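Local coordinates for DNA mismatch repair protein MutS (Thermus aquaticus, PDB 1EWQ) that takes part in DNA mismatch repair, binding mismatched DNA as an ATP-dependent damage sensor with a weak ATPase activity, at residues R354-L359 against E380-A385; K347-L352 against E508-Q513. One frame throughout, in Å; residues are numbered along the deposited sequence.

How the contacts relate
Helix 346-366 enters with Lys347-Leu352 and, about two turns on, Arg354-Leu359, so both contacts draw on the same rod. The chain then turns back into helix 376-385, and contact 1 closes this short loop of 20 residues. It next runs out along helix 406-433, through the four-stranded antiparallel sheet of strands between 439 and 477, and returns along helix 479-511, whose end closes the much longer loop of contact 2. Contact 1 is thus nested inside contact 2. Their centres are about 9 Å apart, and a salt bridge from Arg509 NH1 to Glu381 OE2 (3.3 Å) joins the second helix of each pair.

Contact 1 (R354-L359 against E380-A385); sequences RSLQIL and EELEAA
Leu356 and Gln357 face Leu382 and Glu383 across an antiparallel pair of helices, 346-366 and 376-385, within the helical MutS domain III. The backbones stay well apart, with 9.1 Å between the CA atoms of Gln357 and Glu380, and the side chains bridge the distance. On the buried side, one methyl of each leucine does the touching, Leu356 CD1 meeting Leu382 CD1 at 4.3 Å. Nearer the surface, Gln357 and Glu383 reach toward each other from opposite directions. Both chains are extended beyond CG, and in each CG is anti to the carbonyl carbon (chi1 -63° in Gln357, -76° in Glu383), which carries the amide over the carboxylate. Gln357 NE2 lies above the carboxylate plane, 3.4 Å from Glu383 CD, and is equally far from OE1 and OE2, at 3.7 Å each. With the two flat groups 61° apart and the nitrogen over the carbon, this is polar packing and no hydrogen bond forms. Glu383 OE2 also has a long, weak ion pair with Lys379, a residue that the Gln357 side chain touches as well. Replacing Glu383 with an alanine removes the carboxylate, and the Gln357 amide would probably be set free to turn while Lys379 loses this weak partner. Further out, Leu375 and Leu378 pack on Leu356, whereas Leu352 and Val506 pack on Leu382. On the side of helix 346-366 turned away from helix 376-385, the hydroxyl Ser355 OG is hydrogen-bonded both to Ala351 O and to Ala330 N.

Contact 2 (K347-L352 against E508-Q513); sequences KDLGAL and ERAKRQ
Asp348 OD2 is gripped twice, by Arg338 NE in a salt bridge and by the backbone N of Ser345 in a hydrogen bond, both bonds lying at the start of helix 346-366, the helix from which Leu349 and Leu352 reach Ala510. Between the segments themselves the contact is wholly apolar and buried. The CB methyl of Ala510 points into helix 346-366 and meets the ends of two leucines three residues apart, Leu349 CD2 at 3.9 Å and Leu352 CD2 at 3.8 Å. The two leucines arrive by different torsions: Leu349 has CG anti to its carbonyl carbon (chi1 -62°), whereas in Leu352 CG is anti to the amide nitrogen (chi1 174°), and the CD2 branches converge on the same methyl. Because alanine is so short, the helices come close, with 7.9 Å between the CA atoms of Leu349 and Ala510. Leu339 of helix 332-340 also packs on Ala510, and Leu386 on Leu349. Along the second segment, Gln513 takes the N-cap position of the next helix, 514-540. Close packing of leucines from one helix on a small alanine of another ties together sequence-distant helices of the helical MutS domain III.

Contact 1 (R354-L359 against E380-A385)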
loop_
_atom_site.group_PDB
_atom_site.type_symbol
_atom_site.label_atom_id
_atom_site.label_comp_id
_atom_site.label_asym_id
_atom_site.label_seq_id
_atom_site.Cartn_x
_atom_site.Cartn_y
_atom_site.Cartn_z
ATOM N N ARG C 354 -28.317 -22.285 12.754
ATOM C CA ARG C 354 -27.256 -22.569 13.713
ATOM C C ARG C 354 -27.390 -21.650 14.924
ATOM O O ARG C 354 -27.326 -22.099 16.072
ATOM C CB ARG C 354 -25.872 -22.380 13.071
ATOM C CG ARG C 354 -24.740 -22.340 14.107
ATOM C CD ARG C 354 -23.328 -22.381 13.519
ATOM N NE ARG C 354 -23.022 -21.342 12.532
ATOM C CZ ARG C 354 -23.303 -20.047 12.661
ATOM N NH1 ARG C 354 -23.923 -19.595 13.742
ATOM N NH2 ARG C 354 -22.926 -19.190 11.715
ATOM N N SER C 355 -27.596 -20.364 14.657
ATOM C CA SER C 355 -27.738 -19.371 15.718
ATOM C C SER C 355 -28.976 -19.604 16.581
ATOM O O SER C 355 -28.933 -19.433 17.800
ATOM C CB SER C 355 -27.797 -17.968 15.116
ATOM O OG SER C 355 -26.609 -17.683 14.409
ATOM N N LEU C 356 -30.078 -19.989 15.953
ATOM C CA LEU C 356 -31.305 -20.228 16.693
ATOM C C LEU C 356 -31.225 -21.485 17.562
ATOM O O LEU C 356 -32.020 -21.656 18.487
ATOM C CB LEU C 356 -32.495 -20.321 15.735
ATOM C CG LEU C 356 -32.811 -19.039 14.955
ATOM C CD1 LEU C 356 -34.082 -19.238 14.155
ATOM C CD2 LEU C 356 -32.961 -17.858 15.911
ATOM N N GLN C 357 -30.270 -22.363 17.264
ATOM C CA GLN C 357 -30.083 -23.581 18.050
ATOM C C GLN C 357 -29.237 -23.243 19.277
ATOM O O GLN C 357 -29.263 -23.943 20.285
ATOM C CB GLN C 357 -29.392 -24.661 17.208
ATOM C CG GLN C 357 -30.216 -25.101 16.002
ATOM C CD GLN C 357 -29.525 -26.147 15.141
ATOM O OE1 GLN C 357 -28.381 -25.967 14.719
ATOM N NE2 GLN C 357 -30.230 -27.239 14.862
ATOM N N ILE C 358 -28.495 -22.148 19.180
ATOM C CA ILE C 358 -27.644 -21.687 20.270
ATOM C C ILE C 358 -28.493 -20.912 21.274
ATOM O O ILE C 358 -28.301 -21.006 22.487
ATOM C CB ILE C 358 -26.541 -20.744 19.735
ATOM C CG1 ILE C 358 -25.595 -21.526 18.823
ATOM C CG2 ILE C 358 -25.794 -20.078 20.894
ATOM C CD1 ILE C 358 -24.625 -20.647 18.076
ATOM N N LEU C 359 -29.448 -20.162 20.739
ATOM C CA LEU C 359 -30.340 -19.324 21.527
ATOM C C LEU C 359 -30.901 -19.993 22.777
ATOM O O LEU C 359 -30.789 -19.451 23.870
ATOM C CB LEU C 359 -31.472 -18.813 20.638
ATOM C CG LEU C 359 -32.060 -17.466 21.042
ATOM C CD1 LEU C 359 -30.938 -16.436 21.152
ATOM C CD2 LEU C 359 -33.103 -17.037 20.010
ATOM N N GLU C 380 -37.175 -24.967 14.174
ATOM C CA GLU C 380 -37.657 -26.281 13.768
ATOM C C GLU C 380 -37.969 -26.354 12.278
ATOM O O GLU C 380 -37.628 -27.343 11.623
ATOM C CB GLU C 380 -38.906 -26.657 14.571
ATOM C CG GLU C 380 -38.687 -26.706 16.076
ATOM C CD GLU C 380 -39.969 -26.979 16.839
ATOM O OE1 GLU C 380 -41.000 -26.335 16.531
ATOM O OE2 GLU C 380 -39.945 -27.831 17.754
ATOM N N GLU C 381 -38.628 -25.323 11.748
ATOM C CA GLU C 381 -38.965 -25.301 10.327
ATOM C C GLU C 381 -37.677 -25.300 9.511
ATOM O O GLU C 381 -37.584 -25.981 8.490
ATOM C CB GLU C 381 -39.795 -24.061 9.967
ATOM C CG GLU C 381 -41.175 -23.979 10.617
ATOM C CD GLU C 381 -42.073 -22.939 9.946
ATOM O OE1 GLU C 381 -42.479 -23.180 8.786
ATOM O OE2 GLU C 381 -42.362 -21.882 10.563
ATOM N N LEU C 382 -36.685 -24.538 9.967
ATOM C CA LEU C 382 -35.403 -24.467 9.278
ATOM C C LEU C 382 -34.728 -25.830 9.344
ATOM O O LEU C 382 -34.242 -26.345 8.333
ATOM C CB LEU C 382 -34.501 -23.399 9.911
ATOM C CG LEU C 382 -34.838 -21.928 9.632
ATOM C CD1 LEU C 382 -33.814 -21.021 10.293
ATOM C CD2 LEU C 382 -34.847 -21.685 8.134
ATOM N N GLU C 383 -34.712 -26.415 10.539
ATOM C CA GLU C 383 -34.108 -27.727 10.745
ATOM C C GLU C 383 -34.757 -28.790 9.858
ATOM O O GLU C 383 -34.082 -29.684 9.350
ATOM C CB GLU C 383 -34.248 -28.151 12.212
ATOM C CG GLU C 383 -33.297 -27.453 13.174
ATOM C CD GLU C 383 -33.594 -27.784 14.629
ATOM O OE1 GLU C 383 -33.522 -28.970 15.011
ATOM O OE2 GLU C 383 -33.910 -26.853 15.396
ATOM N N ALA C 384 -36.072 -28.686 9.687
ATOM C CA ALA C 384 -36.836 -29.637 8.885
ATOM C C ALA C 384 -36.802 -29.339 7.391
ATOM O O ALA C 384 -37.121 -30.202 6.577
ATOM C CB ALA C 384 -38.276 -29.658 9.358
ATOM N N ALA C 385 -36.419 -28.119 7.031
ATOM C CA ALA C 385 -36.385 -27.731 5.631
ATOM C C ALA C 385 -35.031 -27.843 4.942
ATOM O O ALA C 385 -34.947 -28.305 3.805
ATOM C CB ALA C 385 -36.908 -26.311 5.481
#

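Contact 2 (K347-L352 against E508-Q513)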
loop_
_atom_site.group_PDB
_atom_site.type_symbol
_atom_site.label_atom_id
_atom_site.label_comp_id
_atom_site.label_asym_id
_atom_site.label_seq_id
_atom_site.Cartn_x
_atom_site.Cartn_y
_atom_site.Cartn_z
ATOM N N LYS C 347 -27.346 -19.629 2.396
ATOM C CA LYS C 347 -26.250 -19.666 3.353
ATOM C C LYS C 347 -26.676 -18.909 4.622
ATOM O O LYS C 347 -26.391 -19.335 5.752
ATOM C CB LYS C 347 -25.013 -18.998 2.758
ATOM C CG LYS C 347 -23.728 -19.357 3.462
ATOM C CD LYS C 347 -23.278 -20.761 3.035
ATOM C CE LYS C 347 -22.949 -20.802 1.538
ATOM N NZ LYS C 347 -22.431 -22.143 1.118
ATOM N N ASP C 348 -27.362 -17.784 4.435
ATOM C CA ASP C 348 -27.820 -17.009 5.579
ATOM C C ASP C 348 -28.774 -17.835 6.425
ATOM O O ASP C 348 -28.706 -17.786 7.648
ATOM C CB ASP C 348 -28.503 -15.712 5.129
ATOM C CG ASP C 348 -27.529 -14.735 4.504
ATOM O OD1 ASP C 348 -26.438 -14.551 5.074
ATOM O OD2 ASP C 348 -27.847 -14.151 3.451
ATOM N N LEU C 349 -29.655 -18.603 5.785
ATOM C CA LEU C 349 -30.607 -19.431 6.536
ATOM C C LEU C 349 -29.903 -20.529 7.336
ATOM O O LEU C 349 -30.364 -20.919 8.407
ATOM C CB LEU C 349 -31.648 -20.059 5.597
ATOM C CG LEU C 349 -32.541 -19.068 4.827
ATOM C CD1 LEU C 349 -33.504 -19.833 3.940
ATOM C CD2 LEU C 349 -33.313 -18.188 5.797
ATOM N N GLY C 350 -28.787 -21.030 6.811
ATOM C CA GLY C 350 -28.054 -22.059 7.524
ATOM C C GLY C 350 -27.485 -21.438 8.783
ATOM O O GLY C 350 -27.645 -21.968 9.887
ATOM N N ALA C 351 -26.825 -20.296 8.613
ATOM C CA ALA C 351 -26.247 -19.583 9.746
ATOM C C ALA C 351 -27.359 -19.215 10.735
ATOM O O ALA C 351 -27.174 -19.299 11.945
ATOM C CB ALA C 351 -25.525 -18.325 9.260
ATOM N N LEU C 352 -28.518 -18.822 10.212
ATOM C CA LEU C 352 -29.643 -18.461 11.062
ATOM C C LEU C 352 -30.062 -19.645 11.934
ATOM O O LEU C 352 -30.210 -19.506 13.145
ATOM C CB LEU C 352 -30.836 -17.986 10.218
ATOM C CG LEU C 352 -32.138 -17.708 10.988
ATOM C CD1 LEU C 352 -31.876 -16.762 12.163
ATOM C CD2 LEU C 352 -33.174 -17.118 10.047
ATOM N N GLU C 508 -39.241 -16.668 3.508
ATOM C CA GLU C 508 -40.332 -15.802 3.942
ATOM C C GLU C 508 -40.726 -16.130 5.387
ATOM O O GLU C 508 -41.083 -15.239 6.149
ATOM C CB GLU C 508 -41.535 -15.976 3.012
ATOM C CG GLU C 508 -42.716 -15.072 3.316
ATOM C CD GLU C 508 -42.373 -13.600 3.194
ATOM O OE1 GLU C 508 -41.687 -13.221 2.217
ATOM O OE2 GLU C 508 -42.801 -12.819 4.073
ATOM N N ARG C 509 -40.661 -17.405 5.756
ATOM C CA ARG C 509 -40.989 -17.821 7.119
ATOM C C ARG C 509 -40.010 -17.145 8.081
ATOM O O ARG C 509 -40.394 -16.692 9.167
ATOM C CB ARG C 509 -40.867 -19.347 7.275
ATOM C CG ARG C 509 -41.937 -20.183 6.559
ATOM C CD ARG C 509 -43.178 -20.400 7.430
ATOM N NE ARG C 509 -43.925 -19.161 7.651
ATOM C CZ ARG C 509 -44.669 -18.913 8.730
ATOM N NH1 ARG C 509 -44.774 -19.820 9.702
ATOM N NH2 ARG C 509 -45.301 -17.749 8.842
ATOM N N ALA C 510 -38.747 -17.084 7.675
ATOM C CA ALA C 510 -37.708 -16.472 8.491
ATOM C C ALA C 510 -37.891 -14.965 8.525
ATOM O O ALA C 510 -37.761 -14.338 9.581
ATOM C CB ALA C 510 -36.320 -16.813 7.935
ATOM N N LYS C 511 -38.201 -14.395 7.366
ATOM C CA LYS C 511 -38.392 -12.960 7.252
ATOM C C LYS C 511 -39.466 -12.422 8.209
ATOM O O LYS C 511 -39.346 -11.308 8.724
ATOM C CB LYS C 511 -38.733 -12.601 5.807
ATOM C CG LYS C 511 -38.978 -11.123 5.570
ATOM C CD LYS C 511 -39.328 -10.833 4.112
ATOM C CE LYS C 511 -39.722 -9.375 3.924
ATOM N NZ LYS C 511 -39.901 -9.007 2.483
ATOM N N ARG C 512 -40.504 -13.214 8.468
ATOM C CA ARG C 512 -41.561 -12.775 9.366
ATOM C C ARG C 512 -41.084 -12.590 10.803
ATOM O O ARG C 512 -41.737 -11.914 11.593
ATOM C CB ARG C 512 -42.725 -13.759 9.313
ATOM C CG ARG C 512 -43.552 -13.580 8.056
ATOM C CD ARG C 512 -44.450 -14.763 7.768
ATOM N NE ARG C 512 -45.185 -14.539 6.523
ATOM C CZ ARG C 512 -45.576 -15.508 5.700
ATOM N NH1 ARG C 512 -45.301 -16.778 5.990
ATOM N NH2 ARG C 512 -46.238 -15.204 4.588
ATOM N N GLN C 513 -39.938 -13.177 11.130
ATOM C CA GLN C 513 -39.372 -13.060 12.468
ATOM C C GLN C 513 -38.226 -12.051 12.504
ATOM O O GLN C 513 -37.469 -12.000 13.474
ATOM C CB GLN C 513 -38.847 -14.414 12.949
ATOM C CG GLN C 513 -39.914 -15.497 13.080
ATOM C CD GLN C 513 -41.112 -15.029 13.877
ATOM O OE1 GLN C 513 -40.959 -14.428 14.942
ATOM N NE2 GLN C 513 -42.310 -15.295 13.369
#